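Local coordinates for protein cycloalternan-forming enzyme (Listeria monocytogenes serovar 1/2a, PDB 5F7U) that belongs to glycosyl hydrolase family 31, combining a TIM barrel with beta-rich flanking domains and a family 6 carbohydrate-binding module, at residues T19-P22 and T23-S26; D29-A32 and G33-V36; P44-N47 and G48-V51; D70-G74 and N75-W79. The protein carries 1 engineered substitution. One frame throughout, in Å; residues are numbered along the deposited sequence.

Contact 1 of 4, residues T19-P22 and T23-S26; sequences TVQP and TERS
T23 follows P22 directly, at the bend that lets the next residue reach back to V20 and Q21. Its methyl CG2 rests against the preceding peptide, 3.4 Å from P22 O. T23 and P22 both pack on Y78 of strand 76-84. E24 comes next and carries the contact. Its backbone is bridged to Q21 by one water, which donates to Q21 O at 2.7 Å and accepts from E24 N at 3.1 Å. The E24 side chain spans the same bend. The first torsion (chi1 -65°) turns CG to the side of the backbone N, away from the carbonyl carbon, and the chain is extended beyond it. This carries E24 CG past the Q21 carbonyl, 3.4 Å from Q21 O, and brings the carboxylate to the Q21 amide. Q21 N donates to E24 OE2 over 2.8 Å with an angle of 155° at the hydrogen. The donor comes from above the carboxylate plane, 53° out of it. The other oxygen, E24 OE1, lies 3.6 Å from V20 CG1 and makes a salt bridge to R28 NE. R25 then starts strand 25-26, and its guanidinium bonds R28 O and Y94 OH. The motif is a loop closed by a side chain that binds a main-chain N-H three residues back. It leads into the beta structure of the N-terminal E-set domain. E24 is buried, and its carboxylate is held by the Q21 N-H on OE2 and by the R28 guanidinium on OE1. These contacts would favour the ionised form, so the carboxylate is probably charged.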
loop_
_atom_site.group_PDB
_atom_site.type_symbol
_atom_site.label_atom_id
_atom_site.label_comp_id
_atom_site.label_asym_id
_atom_site.label_seq_id
_atom_site.Cartn_x
_atom_site.Cartn_y
_atom_site.Cartn_z
ATOM N N THR A 19 -14.169 -1.403 23.163
ATOM C CA THR A 19 -15.341 -1.148 24.022
ATOM C C THR A 19 -15.652 -2.353 24.899
ATOM O O THR A 19 -15.132 -3.451 24.674
ATOM C CB THR A 19 -16.628 -0.800 23.234
ATOM O OG1 THR A 19 -17.073 -1.926 22.467
ATOM C CG2 THR A 19 -16.443 0.391 22.297
ATOM N N VAL A 20 -16.505 -2.148 25.901
ATOM C CA VAL A 20 -16.994 -3.281 26.689
ATOM C C VAL A 20 -18.504 -3.308 26.611
ATOM O O VAL A 20 -19.142 -2.253 26.469
ATOM C CB VAL A 20 -16.536 -3.247 28.180
ATOM C CG1 VAL A 20 -15.004 -3.260 28.284
ATOM C CG2 VAL A 20 -17.148 -2.053 28.933
ATOM N N GLN A 21 -19.067 -4.516 26.685
ATOM C CA GLN A 21 -20.478 -4.702 27.007
ATOM C C GLN A 21 -20.675 -4.401 28.499
ATOM O O GLN A 21 -19.708 -4.448 29.259
ATOM C CB GLN A 21 -20.919 -6.125 26.643
ATOM C CG GLN A 21 -20.833 -6.380 25.131
ATOM C CD GLN A 21 -21.726 -5.447 24.334
ATOM O OE1 GLN A 21 -21.249 -4.511 23.673
ATOM N NE2 GLN A 21 -23.032 -5.667 24.422
ATOM N N PRO A 22 -21.908 -4.059 28.925
ATOM C CA PRO A 22 -22.087 -3.603 30.315
ATOM C C PRO A 22 -22.213 -4.733 31.352
ATOM O O PRO A 22 -22.567 -4.477 32.497
ATOM C CB PRO A 22 -23.406 -2.804 30.246
ATOM C CG PRO A 22 -24.163 -3.434 29.125
ATOM C CD PRO A 22 -23.103 -3.782 28.099
ATOM N N THR A 23 -21.908 -5.957 30.948
ATOM C CA THR A 23 -22.072 -7.136 31.813
ATOM C C THR A 23 -20.844 -8.049 31.769
ATOM O O THR A 23 -20.957 -9.288 31.874
ATOM C CB THR A 23 -23.326 -7.932 31.436
ATOM O OG1 THR A 23 -23.287 -8.259 30.034
ATOM C CG2 THR A 23 -24.598 -7.111 31.767
ATOM N N GLU A 24 -19.676 -7.420 31.659
ATOM C CA GLU A 24 -18.385 -8.130 31.534
ATOM C C GLU A 24 -17.668 -8.228 32.877
ATOM O O GLU A 24 -18.074 -7.607 33.873
ATOM C CB GLU A 24 -17.468 -7.390 30.560
ATOM C CG GLU A 24 -17.967 -7.364 29.121
ATOM C CD GLU A 24 -16.913 -6.885 28.126
ATOM O OE1 GLU A 24 -15.706 -6.780 28.495
ATOM O OE2 GLU A 24 -17.298 -6.630 26.961
ATOM N N ARG A 25 -16.590 -9.007 32.890
ATOM C CA ARG A 25 -15.650 -9.036 34.002
ATOM C C ARG A 25 -14.511 -8.068 33.698
ATOM O O ARG A 25 -14.051 -7.989 32.555
ATOM C CB ARG A 25 -15.098 -10.442 34.152
ATOM C CG ARG A 25 -13.931 -10.558 35.127
ATOM C CD ARG A 25 -13.603 -12.022 35.328
ATOM N NE ARG A 25 -12.934 -12.611 34.154
ATOM C CZ ARG A 25 -13.225 -13.807 33.653
ATOM N NH1 ARG A 25 -12.503 -14.283 32.653
ATOM N NH2 ARG A 25 -14.244 -14.525 34.138
ATOM N N SER A 26 -14.060 -7.336 34.707
ATOM C CA SER A 26 -12.946 -6.401 34.514
ATOM C C SER A 26 -11.913 -6.576 35.630
ATOM O O SER A 26 -12.298 -6.535 36.805
ATOM C CB SER A 26 -13.449 -4.953 34.454
ATOM O OG SER A 26 -12.354 -4.064 34.228
HETATM O O HOH W 1 -18.898 -4.405 31.877
#

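Contact 2 of 4, residues D29-A32 and G33-V36; sequences DPKA and GEDV
K31 and E34 are the ends of a type II beta turn, in which E34 N donates to K31 O at 3.2 Å and the chain nearly reverses, its two halves running 144° apart. G33 has a positive phi of 77°, as expected at the third position of this turn. The turn lies between strands 25-26 and 36-43 of the N-terminal E-set domain. The E34 side chain folds back beside that of K31, the two pointing the same way. Its OE1 accepts from K31 N at 2.9 Å, in a bond bent little at the hydrogen (171°). So K31 and E34 are joined twice, once through the backbone and once through the carboxylate. The lysine amine stays 4.0 Å from E34 OE2, measured from K31 NZ, which is beyond a salt bridge. A water fills in, accepting from K31 NZ and donating to both E34 OE1 and D29 O. A second water donates to K31 O and E34 O. The carboxylate of D29 is bound by R545 of the TIM-barrel domain. At the base of the two arms, P30 and V36 cross at about a right angle, and both pack on F113 of strand 106-129. V36 CG2 meets the proline ring at two atoms, 3.6 Å from P30 CG and 3.6 Å from P30 CB.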
loop_
_atom_site.group_PDB
_atom_site.type_symbol
_atom_site.label_atom_id
_atom_site.label_comp_id
_atom_site.label_asym_id
_atom_site.label_seq_id
_atom_site.Cartn_x
_atom_site.Cartn_y
_atom_site.Cartn_z
ATOM N N ASP A 29 -9.001 -10.782 31.864
ATOM C CA ASP A 29 -8.045 -11.838 32.198
ATOM C C ASP A 29 -7.198 -11.306 33.347
ATOM O O ASP A 29 -6.186 -10.668 33.105
ATOM C CB ASP A 29 -7.151 -12.182 30.987
ATOM C CG ASP A 29 -7.940 -12.691 29.786
ATOM O OD1 ASP A 29 -8.712 -13.668 29.905
ATOM O OD2 ASP A 29 -7.745 -12.144 28.686
ATOM N N PRO A 30 -7.635 -11.536 34.608
ATOM C CA PRO A 30 -6.963 -10.931 35.769
ATOM C C PRO A 30 -5.545 -11.455 35.977
ATOM O O PRO A 30 -5.292 -12.671 35.881
ATOM C CB PRO A 30 -7.854 -11.343 36.942
ATOM C CG PRO A 30 -9.210 -11.544 36.314
ATOM C CD PRO A 30 -8.879 -12.223 35.009
ATOM N N LYS A 31 -4.639 -10.518 36.241
ATOM C CA LYS A 31 -3.284 -10.817 36.655
ATOM C C LYS A 31 -3.198 -10.698 38.172
ATOM O O LYS A 31 -4.100 -10.141 38.814
ATOM C CB LYS A 31 -2.301 -9.850 35.998
ATOM C CG LYS A 31 -2.202 -9.978 34.481
ATOM C CD LYS A 31 -1.184 -8.960 33.982
ATOM C CE LYS A 31 -1.376 -8.575 32.535
ATOM N NZ LYS A 31 -2.597 -7.737 32.331
ATOM N N ALA A 32 -2.104 -11.202 38.740
ATOM C CA ALA A 32 -1.835 -11.095 40.180
ATOM C C ALA A 32 -2.000 -9.653 40.690
ATOM O O ALA A 32 -1.542 -8.693 40.046
ATOM C CB ALA A 32 -0.430 -11.604 40.479
ATOM N N GLY A 33 -2.663 -9.511 41.835
ATOM C CA GLY A 33 -2.835 -8.207 42.488
ATOM C C GLY A 33 -3.875 -7.275 41.887
ATOM O O GLY A 33 -4.043 -6.157 42.371
ATOM N N GLU A 34 -4.573 -7.718 40.847
ATOM C CA GLU A 34 -5.628 -6.913 40.211
ATOM C C GLU A 34 -6.999 -7.193 40.809
ATOM O O GLU A 34 -7.449 -8.338 40.867
ATOM C CB GLU A 34 -5.664 -7.124 38.687
ATOM C CG GLU A 34 -4.361 -6.718 38.013
ATOM C CD GLU A 34 -4.404 -6.836 36.500
ATOM O OE1 GLU A 34 -5.131 -7.716 35.976
ATOM O OE2 GLU A 34 -3.665 -6.075 35.831
ATOM N N ASP A 35 -7.666 -6.131 41.242
ATOM C CA ASP A 35 -9.030 -6.246 41.727
ATOM C C ASP A 35 -9.987 -6.677 40.606
ATOM O O ASP A 35 -9.959 -6.111 39.515
ATOM C CB ASP A 35 -9.483 -4.922 42.343
ATOM C CG ASP A 35 -10.865 -5.011 42.908
ATOM O OD1 ASP A 35 -11.101 -5.960 43.690
ATOM O OD2 ASP A 35 -11.709 -4.145 42.585
ATOM N N VAL A 36 -10.811 -7.690 40.881
ATOM C CA VAL A 36 -11.685 -8.295 39.864
ATOM C C VAL A 36 -13.127 -7.894 40.148
ATOM O O VAL A 36 -13.672 -8.194 41.218
ATOM C CB VAL A 36 -11.546 -9.829 39.820
ATOM C CG1 VAL A 36 -12.460 -10.440 38.745
ATOM C CG2 VAL A 36 -10.087 -10.229 39.582
HETATM O O HOH W 2 -5.126 -8.013 33.269
HETATM O O HOH W 3 -6.139 -10.748 40.816
#

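Contact 3 of 4, residues P44-N47 and G48-V51; sequences PIEN and GQDV
The amide of Q49 and the carboxylate of E46 are nearly perpendicular, their planes 87° apart. E46 meets the amide at its NE2 edge: OE1 lies only 8° out of the Q49 plane. Q49 NE2 donates to E46 OE1 at 3.2 Å, with an angle of 160° at the hydrogen. E46 OE1 accepts through its anti lone pair, the one away from the other oxygen. The same nitrogen also makes a weak, bent bond to the backbone, with Q49 NE2 2.7 Å from P44 O. The extended Q49 chain passes E46 O, with Q49 CG 3.4 Å from it. This is a turn between strands 36-43 and 49-57 of the E-set domain, entered through a cis peptide before P44. G48, with positive phi, stands just before the strand. One water accepts from Q49 N at 2.9 Å and donates to E46 O. Another accepts from E46 N and donates weakly to Q49 OE1. The polar ends reach further: Q49 OE1 is hydrogen-bonded to T42 OG1, and E46 OE1 to T100 OG1. Q49 also packs on the indole of W79.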
loop_
_atom_site.group_PDB
_atom_site.type_symbol
_atom_site.label_atom_id
_atom_site.label_comp_id
_atom_site.label_asym_id
_atom_site.label_seq_id
_atom_site.Cartn_x
_atom_site.Cartn_y
_atom_site.Cartn_z
ATOM N N PRO A 44 -36.958 -7.461 35.053
ATOM C CA PRO A 44 -37.110 -6.005 34.963
ATOM C C PRO A 44 -36.632 -5.325 36.249
ATOM O O PRO A 44 -36.254 -6.016 37.211
ATOM C CB PRO A 44 -38.629 -5.834 34.811
ATOM C CG PRO A 44 -39.189 -6.959 35.622
ATOM C CD PRO A 44 -38.240 -8.112 35.409
ATOM N N ILE A 45 -36.642 -3.990 36.263
ATOM C CA ILE A 45 -36.321 -3.240 37.473
ATOM C C ILE A 45 -37.417 -3.484 38.506
ATOM O O ILE A 45 -38.613 -3.247 38.243
ATOM C CB ILE A 45 -36.142 -1.722 37.207
ATOM C CG1 ILE A 45 -34.981 -1.466 36.221
ATOM C CG2 ILE A 45 -35.896 -0.972 38.512
ATOM C CD1 ILE A 45 -35.055 -0.108 35.545
ATOM N N GLU A 46 -36.997 -3.987 39.665
ATOM C CA GLU A 46 -37.911 -4.339 40.756
ATOM C C GLU A 46 -37.238 -4.098 42.083
ATOM O O GLU A 46 -36.040 -4.329 42.203
ATOM C CB GLU A 46 -38.226 -5.826 40.698
ATOM C CG GLU A 46 -39.321 -6.224 39.738
ATOM C CD GLU A 46 -39.512 -7.730 39.681
ATOM O OE1 GLU A 46 -38.506 -8.491 39.709
ATOM O OE2 GLU A 46 -40.673 -8.152 39.582
ATOM N N ASN A 47 -38.014 -3.691 43.091
ATOM C CA ASN A 47 -37.554 -3.741 44.483
ATOM C C ASN A 47 -37.440 -5.198 44.936
ATOM O O ASN A 47 -38.151 -6.073 44.435
ATOM C CB ASN A 47 -38.516 -2.966 45.413
ATOM C CG ASN A 47 -38.398 -1.448 45.260
ATOM O OD1 ASN A 47 -37.302 -0.893 45.157
ATOM N ND2 ASN A 47 -39.540 -0.768 45.268
ATOM N N GLY A 48 -36.537 -5.463 45.871
ATOM C CA GLY A 48 -36.439 -6.799 46.459
ATOM C C GLY A 48 -35.634 -7.770 45.621
ATOM O O GLY A 48 -35.722 -8.982 45.815
ATOM N N GLN A 49 -34.861 -7.245 44.675
ATOM C CA GLN A 49 -33.927 -8.073 43.913
ATOM C C GLN A 49 -32.635 -8.238 44.686
ATOM O O GLN A 49 -32.145 -7.280 45.278
ATOM C CB GLN A 49 -33.637 -7.452 42.545
ATOM C CG GLN A 49 -34.849 -7.455 41.628
ATOM C CD GLN A 49 -34.512 -7.214 40.162
ATOM O OE1 GLN A 49 -33.436 -6.709 39.816
ATOM N NE2 GLN A 49 -35.443 -7.585 39.286
ATOM N N ASP A 50 -32.106 -9.463 44.681
ATOM C CA ASP A 50 -30.783 -9.770 45.221
ATOM C C ASP A 50 -29.928 -10.347 44.115
ATOM O O ASP A 50 -30.410 -11.149 43.314
ATOM C CB ASP A 50 -30.881 -10.798 46.355
ATOM C CG ASP A 50 -31.732 -10.323 47.496
ATOM O OD1 ASP A 50 -31.483 -9.220 48.030
ATOM O OD2 ASP A 50 -32.659 -11.067 47.874
ATOM N N VAL A 51 -28.670 -9.910 44.067
ATOM C CA VAL A 51 -27.694 -10.439 43.122
ATOM C C VAL A 51 -26.456 -10.800 43.914
ATOM O O VAL A 51 -25.983 -10.022 44.758
ATOM C CB VAL A 51 -27.357 -9.430 41.986
ATOM C CG1 VAL A 51 -26.245 -9.957 41.077
ATOM C CG2 VAL A 51 -28.602 -9.160 41.161
HETATM O O HOH W 4 -33.890 -3.995 40.062
HETATM O O HOH W 5 -34.177 -4.474 44.336
#

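Contact 4 of 4, residues D70-G74 and N75-W79; sequences DYNSG and NNTYW. With GLC (alpha-D-glucopyranose), chain E.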
loop_
_atom_site.group_PDB
_atom_site.type_symbol
_atom_site.label_atom_id
_atom_site.label_comp_id
_atom_site.label_asym_id
_atom_site.label_seq_id
_atom_site.Cartn_x
_atom_site.Cartn_y
_atom_site.Cartn_z
ATOM N N ASP A 70 -25.487 -0.650 40.795
ATOM C CA ASP A 70 -24.635 0.271 40.066
ATOM C C ASP A 70 -25.490 1.391 39.464
ATOM O O ASP A 70 -25.433 2.522 39.941
ATOM C CB ASP A 70 -23.799 -0.476 39.022
ATOM C CG ASP A 70 -22.736 0.392 38.369
ATOM O OD1 ASP A 70 -22.517 1.548 38.788
ATOM O OD2 ASP A 70 -22.140 -0.070 37.385
ATOM N N TYR A 71 -26.327 1.058 38.483
ATOM C CA TYR A 71 -27.270 2.003 37.887
ATOM C C TYR A 71 -28.422 1.225 37.267
ATOM O O TYR A 71 -28.304 0.019 36.994
ATOM C CB TYR A 71 -26.587 2.881 36.815
ATOM C CG TYR A 71 -25.974 2.064 35.669
ATOM C CD1 TYR A 71 -24.698 1.493 35.793
ATOM C CD2 TYR A 71 -26.678 1.844 34.492
ATOM C CE1 TYR A 71 -24.148 0.722 34.777
ATOM C CE2 TYR A 71 -26.125 1.081 33.455
ATOM C CZ TYR A 71 -24.862 0.535 33.614
ATOM O OH TYR A 71 -24.309 -0.217 32.615
ATOM N N ASN A 72 -29.524 1.924 37.031
ATOM C CA ASN A 72 -30.606 1.398 36.210
ATOM C C ASN A 72 -30.541 2.019 34.832
ATOM O O ASN A 72 -30.233 3.198 34.708
ATOM C CB ASN A 72 -31.954 1.743 36.840
ATOM C CG ASN A 72 -32.260 0.902 38.066
ATOM O OD1 ASN A 72 -31.750 -0.205 38.226
ATOM N ND2 ASN A 72 -33.100 1.422 38.926
ATOM N N SER A 73 -30.873 1.240 33.803
ATOM C CA SER A 73 -31.035 1.792 32.452
ATOM C C SER A 73 -32.001 0.935 31.649
ATOM O O SER A 73 -31.861 -0.285 31.609
ATOM C CB SER A 73 -29.698 1.889 31.728
ATOM O OG SER A 73 -29.848 2.604 30.509
ATOM N N GLY A 74 -32.961 1.587 30.995
ATOM C CA GLY A 74 -33.995 0.884 30.239
ATOM C C GLY A 74 -34.803 -0.044 31.133
ATOM O O GLY A 74 -35.306 0.364 32.178
ATOM N N ASN A 75 -34.887 -1.308 30.725
ATOM C CA ASN A 75 -35.611 -2.337 31.474
ATOM C C ASN A 75 -34.772 -3.043 32.559
ATOM O O ASN A 75 -35.252 -4.017 33.193
ATOM C CB ASN A 75 -36.150 -3.373 30.474
ATOM C CG ASN A 75 -37.142 -4.344 31.096
ATOM O OD1 ASN A 75 -38.058 -3.943 31.813
ATOM N ND2 ASN A 75 -36.972 -5.631 30.802
ATOM N N ASN A 76 -33.538 -2.565 32.782
ATOM C CA ASN A 76 -32.517 -3.328 33.512
ATOM C C ASN A 76 -31.871 -2.613 34.688
ATOM O O ASN A 76 -31.733 -1.382 34.697
ATOM C CB ASN A 76 -31.382 -3.721 32.556
ATOM C CG ASN A 76 -31.796 -4.748 31.533
ATOM O OD1 ASN A 76 -32.775 -4.577 30.805
ATOM N ND2 ASN A 76 -31.051 -5.832 31.478
ATOM N N THR A 77 -31.472 -3.415 35.674
ATOM C CA THR A 77 -30.573 -2.979 36.734
ATOM C C THR A 77 -29.202 -3.585 36.498
ATOM O O THR A 77 -29.077 -4.760 36.111
ATOM C CB THR A 77 -31.104 -3.387 38.127
ATOM O OG1 THR A 77 -32.396 -2.818 38.297
ATOM C CG2 THR A 77 -30.198 -2.841 39.251
ATOM N N TYR A 78 -28.176 -2.781 36.746
ATOM C CA TYR A 78 -26.789 -3.212 36.586
ATOM C C TYR A 78 -26.150 -3.172 37.949
ATOM O O TYR A 78 -26.389 -2.233 38.731
ATOM C CB TYR A 78 -26.055 -2.315 35.566
ATOM C CG TYR A 78 -26.609 -2.521 34.184
ATOM C CD1 TYR A 78 -27.718 -1.796 33.742
ATOM C CD2 TYR A 78 -26.040 -3.467 33.321
ATOM C CE1 TYR A 78 -28.246 -1.989 32.478
ATOM C CE2 TYR A 78 -26.565 -3.678 32.058
ATOM C CZ TYR A 78 -27.660 -2.945 31.648
ATOM O OH TYR A 78 -28.185 -3.171 30.400
ATOM N N TRP A 79 -25.391 -4.218 38.235
ATOM C CA TRP A 79 -24.817 -4.492 39.548
ATOM C C TRP A 79 -23.318 -4.774 39.418
ATOM O O TRP A 79 -22.872 -5.276 38.377
ATOM C CB TRP A 79 -25.464 -5.757 40.141
ATOM C CG TRP A 79 -26.971 -5.810 40.139
ATOM C CD1 TRP A 79 -27.785 -6.124 39.091
ATOM C CD2 TRP A 79 -27.835 -5.604 41.271
ATOM N NE1 TRP A 79 -29.107 -6.100 39.486
ATOM C CE2 TRP A 79 -29.166 -5.785 40.817
ATOM C CE3 TRP A 79 -27.612 -5.278 42.624
ATOM C CZ2 TRP A 79 -30.281 -5.637 41.661
ATOM C CZ3 TRP A 79 -28.724 -5.125 43.472
ATOM C CH2 TRP A 79 -30.045 -5.324 42.983
HETATM C C1 GLC E . -35.024 -8.112 28.137
HETATM C C2 GLC E . -33.888 -7.444 28.934
HETATM C C3 GLC E . -32.529 -7.664 28.259
HETATM C C4 GLC E . -32.256 -9.155 28.021
HETATM C C5 GLC E . -33.422 -9.792 27.242
HETATM C C6 GLC E . -33.296 -11.311 27.147
HETATM O O1 GLC E . -35.312 -7.381 26.939
HETATM O O2 GLC E . -34.157 -6.048 29.116
HETATM O O3 GLC E . -31.477 -7.115 29.055
HETATM O O4 GLC E . -31.035 -9.287 27.280
HETATM O O5 GLC E . -34.710 -9.485 27.823
HETATM O O6 GLC E . -34.041 -11.761 26.014
HETATM O O HOH W 6 -30.667 -2.111 28.880
#
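T77 OG1 donates to N72 OD1 at 2.7 Å, from 36° above the plane of the amide carbonyl. The two side chains lie together and point the same way. On the other face of the strands, N76 holds the glucose with both ends of its amide. The sugar O2 donates to N76 OD1 at 2.6 Å, and N76 ND2 donates to the sugar O3 at 2.8 Å. N75 ND2 adds a weak bond to O2. Y8 and W43 complete this glycan pocket, and T41 OG1 also bonds N76 ND2. The backbone forms a beta hairpin closed by a type II' turn, S73 to N76, with G74 at its second position. S73 and N76 are a hydrogen-bonded pair, N72 and T77 a non-hydrogen-bonded one. Further down, Y78 N donates to Y71 O at 2.8 Å. D70 and Y71 both face Y78 in a classic beta bulge: D70 N donates to Y78 O at 2.8 Å, while the bond from Y71 N is weak. The rings of Y71 and Y78 share the face of S73 and N76. Y71 CG lies between its backbone N and carbonyl carbon (chi1 59°), which brings the ring across Y78 CB. The planes are 14° apart and the centroids 4.7 Å, but the rings are slid so far that they barely overlap. Y78 CB sits over the Y71 face as a CH-pi contact, 3.8 Å from the centroid. The closest ring atoms are Y71 CE2 and Y78 CD1, 3.3 Å apart.

The four contacts follow one another along the chain, and none nests in or crosses another. Contact 1 closes the loop that enters strand 25-26. Contact 2 turns the chain between that strand and strand 36-43, and contact 3 does so between strands 36-43 and 49-57. Contact 4 ends the hairpin of strands 60-73 and 76-84. Contact 1 touches contact 2 where R25 packs on V36, and contact 4 where P22 meets Y71 and Y78. Contact 3 leans on contact 4 through I45 and through V51 on W79. Contact 2 is set apart from contacts 3 and 4 and faces strand 106-129. All four lie in the N-terminal E-set region.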